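Local coordinates for pollen receptor-like kinase 3 (Arabidopsis thaliana, PDB 5WLS), which is a pollen receptor-like kinase whose leucine-rich-repeat ectodomain resembles that of the SERK co-receptors and probably takes part in signal perception at the cell surface, at residues Asn58-Asp61 against Leu62-Leu65. Numbering follows the deposited sequence.
Sequences NIED and LKDL
The single helical turn around I59 and K63 illustrates how a short helix divides its side chains between an exposed and a buried face. Its one i to i+4 backbone bond runs from K63 N to I59 O, 2.9 Å long, although the angle at the hydrogen is a bent 137°. The next amide, D64 N, bonds to D61 O at 3.2 Å, an i to i+3 bond. On the exposed side E60 and K63 lie alongside each other, pointing the same way, and form a loose salt bridge, OE1 of E60 to NZ of K63 at 3.6 Å. Bends at chi2 of E60 (-65°) and chi3 of K63 (79°) bring the two side chains together, with K63 CD also passing beside that carboxylate. The buried face is apolar: I59 CG1 faces L62 CD1 at 4.3 Å, a light touch. Lying in the crossover between parallel strands 42-47 and 70-72, as expected of a leucine-rich-repeat solenoid, the turn sets L62 on I46 and L65 on V43, I59 against P83, P84 and F85, and D61 and D64 against helix 3-9.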
loop_
_atom_site.group_PDB
_atom_site.type_symbol
_atom_site.label_atom_id
_atom_site.label_comp_id
_atom_site.label_asym_id
_atom_site.label_seq_id
_atom_site.Cartn_x
_atom_site.Cartn_y
_atom_site.Cartn_z
ATOM N N ASN A 58 5.091 13.734 3.658
ATOM C CA ASN A 58 4.148 14.712 4.194
ATOM C C ASN A 58 2.934 14.701 3.272
ATOM O O ASN A 58 2.960 15.284 2.184
ATOM C CB ASN A 58 4.777 16.098 4.297
ATOM C CG ASN A 58 3.941 17.050 5.128
ATOM O OD1 ASN A 58 2.839 16.712 5.560
ATOM N ND2 ASN A 58 4.468 18.245 5.368
ATOM N N ILE A 59 1.867 14.038 3.723
ATOM C CA ILE A 59 0.720 13.779 2.864
ATOM C C ILE A 59 -0.103 15.039 2.605
ATOM O O ILE A 59 -0.852 15.093 1.623
ATOM C CB ILE A 59 -0.085 12.621 3.488
ATOM C CG1 ILE A 59 0.553 11.300 3.057
ATOM C CG2 ILE A 59 -1.561 12.653 3.106
ATOM C CD1 ILE A 59 -0.061 10.098 3.671
ATOM N N GLU A 60 0.058 16.082 3.422
ATOM C CA GLU A 60 -0.612 17.343 3.119
ATOM C C GLU A 60 -0.132 17.919 1.793
ATOM O O GLU A 60 -0.902 18.579 1.086
ATOM C CB GLU A 60 -0.391 18.352 4.247
ATOM C CG GLU A 60 -0.971 17.932 5.591
ATOM C CD GLU A 60 -2.488 17.845 5.578
ATOM O OE1 GLU A 60 -3.125 18.600 4.815
ATOM O OE2 GLU A 60 -3.041 17.023 6.340
ATOM N N ASP A 61 1.133 17.675 1.435
ATOM C CA ASP A 61 1.611 18.040 0.105
ATOM C C ASP A 61 0.870 17.266 -0.980
ATOM O O ASP A 61 0.475 17.838 -2.003
ATOM C CB ASP A 61 3.117 17.796 -0.003
ATOM C CG ASP A 61 3.920 18.700 0.910
ATOM O OD1 ASP A 61 3.445 19.812 1.219
ATOM O OD2 ASP A 61 5.033 18.302 1.312
ATOM N N LEU A 62 0.666 15.962 -0.774
ATOM C CA LEU A 62 0.008 15.148 -1.791
ATOM C C LEU A 62 -1.489 15.414 -1.868
ATOM O O LEU A 62 -2.110 15.089 -2.886
ATOM C CB LEU A 62 0.250 13.660 -1.527
ATOM C CG LEU A 62 1.684 13.142 -1.392
ATOM C CD1 LEU A 62 1.674 11.642 -1.127
ATOM C CD2 LEU A 62 2.516 13.468 -2.625
ATOM N N LYS A 63 -2.086 15.993 -0.822
ATOM C CA LYS A 63 -3.494 16.365 -0.885
ATOM C C LYS A 63 -3.744 17.517 -1.845
ATOM O O LYS A 63 -4.872 17.675 -2.322
ATOM C CB LYS A 63 -4.013 16.741 0.505
ATOM C CG LYS A 63 -4.411 15.558 1.370
ATOM C CD LYS A 63 -4.626 15.981 2.815
ATOM C CE LYS A 63 -5.985 16.642 3.003
ATOM N NZ LYS A 63 -6.274 16.922 4.438
ATOM N N ASP A 64 -2.723 18.318 -2.141
ATOM C CA ASP A 64 -2.876 19.438 -3.056
ATOM C C ASP A 64 -2.816 19.015 -4.525
ATOM O O ASP A 64 -2.857 19.883 -5.403
ATOM C CB ASP A 64 -1.815 20.502 -2.758
ATOM C CG ASP A 64 -1.943 21.096 -1.378
ATOM O OD1 ASP A 64 -3.064 21.104 -0.827
ATOM O OD2 ASP A 64 -0.909 21.550 -0.839
ATOM N N LEU A 65 -2.720 17.706 -4.810
ATOM C CA LEU A 65 -2.926 17.143 -6.141
ATOM C C LEU A 65 -4.305 16.508 -6.188
ATOM O O LEU A 65 -4.485 15.387 -5.688
ATOM C CB LEU A 65 -1.850 16.107 -6.481
ATOM C CG LEU A 65 -0.391 16.479 -6.267
ATOM C CD1 LEU A 65 0.526 15.279 -6.439
ATOM C CD2 LEU A 65 -0.141 17.456 -7.429
#